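Side-chain contacts in pumilio homolog 23 (PDB 5WZJ), which binds RNA sequence-specifically through a curved array of pumilio repeats and recognises a site in 18S rRNA: residues A[211-216]-A[231-236]; A[249-254]-A[291-296]. All blocks are in the same frame, centred on the assembly; numbering follows the deposited sequence.

Interaction 1: residues A[211-216]-A[231-236]; sequences GLLSCS and LVLQTA. With nucleotides of chain B.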
loop_
_atom_site.group_PDB
_atom_site.type_symbol
_atom_site.label_atom_id
_atom_site.label_comp_id
_atom_site.label_asym_id
_atom_site.label_seq_id
_atom_site.Cartn_x
_atom_site.Cartn_y
_atom_site.Cartn_z
ATOM N N GLY A 211 7.516 -6.499 -25.843
ATOM C CA GLY A 211 8.687 -7.364 -25.896
ATOM C C GLY A 211 8.789 -8.295 -24.699
ATOM O O GLY A 211 9.180 -9.458 -24.834
ATOM N N LEU A 212 8.432 -7.803 -23.509
ATOM C CA LEU A 212 8.493 -8.662 -22.331
ATOM C C LEU A 212 7.472 -9.779 -22.390
ATOM O O LEU A 212 7.630 -10.787 -21.694
ATOM C CB LEU A 212 8.261 -7.858 -21.047
ATOM C CG LEU A 212 9.218 -6.681 -20.809
ATOM C CD1 LEU A 212 8.889 -5.988 -19.473
ATOM C CD2 LEU A 212 10.672 -7.128 -20.848
ATOM N N LEU A 213 6.429 -9.624 -23.203
ATOM C CA LEU A 213 5.330 -10.572 -23.226
ATOM C C LEU A 213 5.332 -11.470 -24.450
ATOM O O LEU A 213 4.470 -12.340 -24.549
ATOM C CB LEU A 213 3.991 -9.830 -23.158
ATOM C CG LEU A 213 3.727 -9.026 -21.891
ATOM C CD1 LEU A 213 2.387 -8.320 -22.010
ATOM C CD2 LEU A 213 3.754 -9.927 -20.667
ATOM N N SER A 214 6.246 -11.280 -25.396
ATOM C CA SER A 214 6.194 -12.055 -26.638
ATOM C C SER A 214 7.067 -13.302 -26.521
ATOM O O SER A 214 8.048 -13.490 -27.232
ATOM C CB SER A 214 6.624 -11.203 -27.821
ATOM O OG SER A 214 7.947 -10.817 -27.613
ATOM N N CYS A 215 6.711 -14.142 -25.571
ATOM C CA CYS A 215 7.333 -15.443 -25.423
ATOM C C CYS A 215 6.250 -16.495 -25.622
ATOM O O CYS A 215 5.065 -16.169 -25.762
ATOM C CB CYS A 215 8.009 -15.572 -24.054
ATOM S SG CYS A 215 6.820 -15.367 -22.677
ATOM N N SER A 216 6.657 -17.767 -25.638
ATOM C CA SER A 216 5.700 -18.843 -25.841
ATOM C C SER A 216 4.752 -18.934 -24.653
ATOM O O SER A 216 5.042 -18.435 -23.569
ATOM C CB SER A 216 6.431 -20.175 -26.046
ATOM O OG SER A 216 7.074 -20.594 -24.852
ATOM N N LEU A 231 7.130 -9.938 -10.338
ATOM C CA LEU A 231 7.300 -8.564 -9.871
ATOM C C LEU A 231 7.371 -7.569 -11.030
ATOM O O LEU A 231 6.791 -6.478 -10.953
ATOM C CB LEU A 231 8.559 -8.470 -9.001
ATOM C CG LEU A 231 8.375 -8.995 -7.574
ATOM C CD1 LEU A 231 9.731 -9.305 -6.927
ATOM C CD2 LEU A 231 7.613 -7.950 -6.772
ATOM N N VAL A 232 8.104 -7.911 -12.092
ATOM C CA VAL A 232 8.146 -7.061 -13.281
ATOM C C VAL A 232 6.744 -6.888 -13.858
ATOM O O VAL A 232 6.302 -5.769 -14.143
ATOM C CB VAL A 232 9.113 -7.651 -14.325
ATOM C CG1 VAL A 232 9.024 -6.855 -15.641
ATOM C CG2 VAL A 232 10.564 -7.655 -13.787
ATOM N N LEU A 233 6.022 -7.995 -14.031
ATOM C CA LEU A 233 4.698 -7.917 -14.643
ATOM C C LEU A 233 3.698 -7.185 -13.748
ATOM O O LEU A 233 2.798 -6.509 -14.259
ATOM C CB LEU A 233 4.190 -9.318 -14.979
ATOM C CG LEU A 233 4.965 -10.056 -16.086
ATOM C CD1 LEU A 233 4.396 -11.445 -16.292
ATOM C CD2 LEU A 233 4.917 -9.291 -17.373
ATOM N N GLN A 234 3.836 -7.305 -12.422
ATOM C CA GLN A 234 2.998 -6.526 -11.510
ATOM C C GLN A 234 3.188 -5.037 -11.730
ATOM O O GLN A 234 2.212 -4.285 -11.840
ATOM C CB GLN A 234 3.323 -6.863 -10.057
ATOM C CG GLN A 234 2.897 -8.269 -9.623
ATOM C CD GLN A 234 3.532 -8.634 -8.297
ATOM O OE1 GLN A 234 3.478 -7.855 -7.335
ATOM N NE2 GLN A 234 4.186 -9.787 -8.248
ATOM N N THR A 235 4.445 -4.589 -11.771
ATOM C CA THR A 235 4.715 -3.174 -12.010
ATOM C C THR A 235 4.107 -2.726 -13.338
ATOM O O THR A 235 3.409 -1.705 -13.406
ATOM C CB THR A 235 6.226 -2.925 -11.965
ATOM O OG1 THR A 235 6.688 -3.185 -10.639
ATOM C CG2 THR A 235 6.573 -1.493 -12.344
ATOM N N ALA A 236 4.306 -3.511 -14.395
ATOM C CA ALA A 236 3.740 -3.133 -15.689
ATOM C C ALA A 236 2.219 -2.992 -15.612
ATOM O O ALA A 236 1.650 -2.026 -16.137
ATOM C CB ALA A 236 4.131 -4.153 -16.760
ATOM P P A B 8 6.835 -14.656 3.292
ATOM O OP1 A B 8 8.047 -15.504 3.397
ATOM O OP2 A B 8 6.572 -13.614 4.302
ATOM O "O5'" A B 8 6.820 -13.913 1.892
ATOM C "C5'" A B 8 7.662 -12.811 1.650
ATOM C "C4'" A B 8 8.475 -13.081 0.422
ATOM O "O4'" A B 8 7.609 -13.081 -0.744
ATOM C "C3'" A B 8 9.563 -12.065 0.116
ATOM O "O3'" A B 8 10.764 -12.393 0.809
ATOM C "C2'" A B 8 9.711 -12.188 -1.385
ATOM O "O2'" A B 8 10.491 -13.348 -1.647
ATOM C "C1'" A B 8 8.261 -12.468 -1.822
ATOM N N9 A B 8 7.471 -11.268 -2.189
ATOM C C8 A B 8 7.114 -10.160 -1.445
ATOM N N7 A B 8 6.363 -9.296 -2.103
ATOM C C5 A B 8 6.183 -9.875 -3.349
ATOM C C6 A B 8 5.476 -9.489 -4.508
ATOM N N6 A B 8 4.777 -8.358 -4.658
ATOM N N1 A B 8 5.521 -10.331 -5.568
ATOM C C2 A B 8 6.208 -11.478 -5.486
ATOM N N3 A B 8 6.909 -11.942 -4.458
ATOM C C4 A B 8 6.844 -11.093 -3.406
ATOM P P C B 9 11.781 -11.253 1.334
ATOM O OP1 C B 9 12.798 -11.925 2.181
ATOM O OP2 C B 9 11.026 -10.092 1.875
ATOM O "O5'" C B 9 12.480 -10.717 -0.002
ATOM C "C5'" C B 9 13.270 -11.555 -0.841
ATOM C "C4'" C B 9 13.804 -10.758 -2.008
ATOM O "O4'" C B 9 12.710 -10.330 -2.841
ATOM C "C3'" C B 9 14.568 -9.488 -1.627
ATOM O "O3'" C B 9 15.957 -9.753 -1.678
ATOM C "C2'" C B 9 14.143 -8.425 -2.656
ATOM O "O2'" C B 9 15.205 -8.115 -3.553
ATOM C "C1'" C B 9 12.995 -9.094 -3.430
ATOM N N1 C B 9 11.763 -8.280 -3.471
ATOM C C2 C B 9 11.623 -7.463 -4.583
ATOM O O2 C B 9 12.540 -7.500 -5.428
ATOM N N3 C B 9 10.516 -6.684 -4.700
ATOM C C4 C B 9 9.587 -6.703 -3.745
ATOM N N4 C B 9 8.514 -5.918 -3.887
ATOM C C5 C B 9 9.715 -7.543 -2.588
ATOM C C6 C B 9 10.810 -8.310 -2.487
#
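Leu212 and Leu233 mark the nearest backbone approach, CA to CA 8.6 Å, between helix 202-213 and helix 227-239. Both segments belong to Pumilio repeat 4 of the right-handed superhelix, where one helix backs another that faces the RNA. The junction is wholly aliphatic and small. Leu213 CD2 meets Leu233 CD2 methyl to methyl at 3.6 Å, the two side chains crossing at a slant. Beside them Leu212 and Val232 meet at about a right angle, with Leu212 CD1 3.9 Å from Val232 CG1; that branch is placed there by a torsion that sets CG1 anti to the backbone N (chi1 173°). Across the same helix, Leu231 and Gln234 serve the nucleotides. Leu231 wedges its branched end between two bases: CD2 sits above the N1 rim of the A8 base of chain B, 3.4 Å from N1, and CD1 above the N3 rim of the C9 base of chain B, 3.5 Å from N3. An alanine in this place would take away both methyls, probably leaving a gap between A8 and C9 and the adenine freer to tilt. Thr235, bonded through OG1 to Leu169 O, ties the helix to the preceding part of the array. Gln234 reads the adenine with a pair of nearly straight bonds: A8 N6 donates to OE1 at 3.0 Å (176°). The other half of the amide is gripped twice, because NE2 bonds to Ser230 OG while donating to A8 N1 at 3.0 Å (171°).

Interaction 2: residues A[249-254]-A[291-296]; sequences EIIPLI and EVILEV. With nucleotides of chain B.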
loop_
_atom_site.group_PDB
_atom_site.type_symbol
_atom_site.label_atom_id
_atom_site.label_comp_id
_atom_site.label_asym_id
_atom_site.label_seq_id
_atom_site.Cartn_x
_atom_site.Cartn_y
_atom_site.Cartn_z
ATOM N N GLU A 249 -5.388 -6.315 -24.038
ATOM C CA GLU A 249 -4.425 -7.030 -24.864
ATOM C C GLU A 249 -3.397 -7.776 -24.015
ATOM O O GLU A 249 -3.032 -8.907 -24.346
ATOM C CB GLU A 249 -3.715 -6.048 -25.814
ATOM C CG GLU A 249 -3.163 -6.673 -27.103
ATOM C CD GLU A 249 -4.233 -6.857 -28.187
ATOM O OE1 GLU A 249 -5.445 -6.631 -27.918
ATOM O OE2 GLU A 249 -3.853 -7.220 -29.319
ATOM N N ILE A 250 -2.924 -7.176 -22.918
ATOM C CA ILE A 250 -1.785 -7.757 -22.211
ATOM C C ILE A 250 -2.220 -8.826 -21.211
ATOM O O ILE A 250 -1.515 -9.822 -21.013
ATOM C CB ILE A 250 -0.938 -6.662 -21.533
ATOM C CG1 ILE A 250 -1.724 -5.926 -20.461
ATOM C CG2 ILE A 250 -0.382 -5.683 -22.560
ATOM C CD1 ILE A 250 -0.982 -4.710 -19.930
ATOM N N ILE A 251 -3.354 -8.645 -20.533
ATOM C CA ILE A 251 -3.747 -9.600 -19.492
ATOM C C ILE A 251 -4.013 -10.995 -20.071
ATOM O O ILE A 251 -3.553 -11.978 -19.469
ATOM C CB ILE A 251 -4.915 -9.050 -18.666
ATOM C CG1 ILE A 251 -4.444 -7.889 -17.786
ATOM C CG2 ILE A 251 -5.546 -10.163 -17.806
ATOM C CD1 ILE A 251 -5.590 -7.203 -17.046
ATOM N N PRO A 252 -4.710 -11.144 -21.207
ATOM C CA PRO A 252 -4.848 -12.496 -21.794
ATOM C C PRO A 252 -3.525 -13.155 -22.146
ATOM O O PRO A 252 -3.420 -14.386 -22.055
ATOM C CB PRO A 252 -5.701 -12.253 -23.054
ATOM C CG PRO A 252 -6.442 -11.000 -22.773
ATOM C CD PRO A 252 -5.552 -10.156 -21.911
ATOM N N LEU A 253 -2.511 -12.381 -22.553
ATOM C CA LEU A 253 -1.183 -12.956 -22.771
ATOM C C LEU A 253 -0.589 -13.481 -21.464
ATOM O O LEU A 253 -0.084 -14.607 -21.405
ATOM C CB LEU A 253 -0.247 -11.921 -23.415
ATOM C CG LEU A 253 -0.575 -11.416 -24.826
ATOM C CD1 LEU A 253 0.335 -10.250 -25.243
ATOM C CD2 LEU A 253 -0.489 -12.543 -25.845
ATOM N N ILE A 254 -0.656 -12.682 -20.396
ATOM C CA ILE A 254 -0.126 -13.116 -19.103
ATOM C C ILE A 254 -0.841 -14.367 -18.605
ATOM O O ILE A 254 -0.215 -15.267 -18.030
ATOM C CB ILE A 254 -0.228 -11.976 -18.074
ATOM C CG1 ILE A 254 0.666 -10.797 -18.511
ATOM C CG2 ILE A 254 0.128 -12.488 -16.664
ATOM C CD1 ILE A 254 0.558 -9.589 -17.599
ATOM N N GLU A 291 -3.397 -10.788 -7.846
ATOM C CA GLU A 291 -3.893 -9.642 -7.079
ATOM C C GLU A 291 -3.896 -8.386 -7.932
ATOM O O GLU A 291 -4.876 -7.636 -7.956
ATOM C CB GLU A 291 -3.035 -9.391 -5.836
ATOM C CG GLU A 291 -3.161 -10.393 -4.701
ATOM C CD GLU A 291 -2.298 -9.958 -3.532
ATOM O OE1 GLU A 291 -1.303 -10.643 -3.214
ATOM O OE2 GLU A 291 -2.587 -8.876 -2.979
ATOM N N VAL A 292 -2.800 -8.147 -8.649
ATOM C CA VAL A 292 -2.694 -6.923 -9.432
ATOM C C VAL A 292 -3.605 -6.987 -10.653
ATOM O O VAL A 292 -4.265 -6.002 -11.001
ATOM C CB VAL A 292 -1.228 -6.658 -9.818
ATOM C CG1 VAL A 292 -1.145 -5.424 -10.710
ATOM C CG2 VAL A 292 -0.392 -6.437 -8.551
ATOM N N ILE A 293 -3.674 -8.149 -11.310
ATOM C CA ILE A 293 -4.605 -8.325 -12.424
ATOM C C ILE A 293 -6.021 -7.933 -12.010
ATOM O O ILE A 293 -6.720 -7.193 -12.721
ATOM C CB ILE A 293 -4.556 -9.771 -12.945
ATOM C CG1 ILE A 293 -3.243 -10.015 -13.696
ATOM C CG2 ILE A 293 -5.738 -10.041 -13.856
ATOM C CD1 ILE A 293 -3.019 -11.470 -14.043
ATOM N N LEU A 294 -6.466 -8.425 -10.850
ATOM C CA LEU A 294 -7.832 -8.142 -10.412
ATOM C C LEU A 294 -8.019 -6.671 -10.070
ATOM O O LEU A 294 -9.106 -6.124 -10.289
ATOM C CB LEU A 294 -8.197 -9.027 -9.217
ATOM C CG LEU A 294 -8.354 -10.515 -9.563
ATOM C CD1 LEU A 294 -8.582 -11.374 -8.322
ATOM C CD2 LEU A 294 -9.515 -10.662 -10.528
ATOM N N GLU A 295 -6.971 -6.013 -9.560
ATOM C CA GLU A 295 -7.059 -4.592 -9.237
ATOM C C GLU A 295 -7.199 -3.725 -10.479
ATOM O O GLU A 295 -7.844 -2.674 -10.424
ATOM C CB GLU A 295 -5.830 -4.142 -8.451
ATOM C CG GLU A 295 -5.892 -4.571 -7.011
ATOM C CD GLU A 295 -4.555 -4.506 -6.322
ATOM O OE1 GLU A 295 -3.715 -3.646 -6.706
ATOM O OE2 GLU A 295 -4.360 -5.333 -5.401
ATOM N N VAL A 296 -6.557 -4.104 -11.590
ATOM C CA VAL A 296 -6.608 -3.280 -12.798
ATOM C C VAL A 296 -7.579 -3.804 -13.849
ATOM O O VAL A 296 -7.787 -3.125 -14.869
ATOM C CB VAL A 296 -5.207 -3.123 -13.430
ATOM C CG1 VAL A 296 -4.264 -2.492 -12.434
ATOM C CG2 VAL A 296 -4.685 -4.485 -13.931
ATOM P P G B 7 3.163 -14.226 7.210
ATOM O OP1 G B 7 3.889 -15.258 7.985
ATOM O OP2 G B 7 3.491 -12.782 7.245
ATOM O "O5'" G B 7 3.294 -14.582 5.661
ATOM C "C5'" G B 7 3.150 -15.916 5.209
ATOM C "C4'" G B 7 3.220 -15.992 3.704
ATOM O "O4'" G B 7 1.975 -15.537 3.111
ATOM C "C3'" G B 7 4.267 -15.114 3.044
ATOM O "O3'" G B 7 5.574 -15.644 3.159
ATOM C "C2'" G B 7 3.750 -15.024 1.612
ATOM O "O2'" G B 7 4.054 -16.213 0.903
ATOM C "C1'" G B 7 2.232 -14.971 1.842
ATOM N N9 G B 7 1.751 -13.582 1.829
ATOM C C8 G B 7 1.884 -12.642 2.825
ATOM N N7 G B 7 1.392 -11.487 2.485
ATOM C C5 G B 7 0.921 -11.666 1.191
ATOM C C6 G B 7 0.284 -10.760 0.303
ATOM O O6 G B 7 0.005 -9.578 0.504
ATOM N N1 G B 7 -0.045 -11.346 -0.914
ATOM C C2 G B 7 0.232 -12.652 -1.234
ATOM N N2 G B 7 -0.143 -13.049 -2.459
ATOM N N3 G B 7 0.831 -13.507 -0.416
ATOM C C4 G B 7 1.145 -12.953 0.769
#
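Ile251 and Ile293 face each other across two helices that run nearly antiparallel, and their CA atoms, 7.2 Å apart, are the nearest pair. Their CG2 methyls meet at 4.0 Å, while the rest of each side chain slides past the other in the opposite direction. This offset gives each isoleucine a second partner: Ile251 CD1 reaches Val296 CG2 at 4.2 Å, and Ile293 CD1 reaches Ile254 CG2, also at 4.2 Å. Four branched side chains thus interlock without a polar atom between them, and the axes remain 11.7 Å apart at an angle of 154°. On the RNA-facing side of helix 284-296, Glu291 extends fully beyond CG to the base of G7 of chain B. A single carboxylate oxygen does the reading: OE1 accepts from G7 N1 at 2.7 Å and from G7 N2 at 2.8 Å. Both bonds are bent, at 149° and 144°, as one acceptor shared by two adjacent donors requires. The other oxygen, OE2, forms a salt bridge with Arg181 NH2, which holds the carboxylate's rotation and would be expected to favour its charged form; Glu295 OE2 engages the same arginine nitrogen. This acidic residue on the inner helix, paired with a guanine, is characteristic of base recognition by pumilio repeats. The contact joins Pumilio repeat 4 to repeat 5. Leu237 of helix 227-239 packs against both Ile251 and Ile293, and helix 299-310 closes over the same pair with Leu301 on Ile251 and Met305 on Ile293.

How the interactions relate
Interaction 1 joins two segments of Pumilio repeat 4, whereas interaction 2 carries the stack on into repeat 5. Both are buried, aliphatic contacts without hydrogen bonds between their segments, and their centres lie 11 Å apart. They touch directly: Leu213 packs its CD1 on Ile250 CB at 3.7 Å, and Gln234 O sits 3.7 Å from Val292 CG1, which brings the two RNA-reading helices side by side. Their chemistry diverges at the concave surface. The neutral amide of 231-236 both gives and accepts hydrogen bonds at an adenine, while the carboxylate of 291-296 only accepts from the neighbouring guanine, the preceding nucleotide of the RNA.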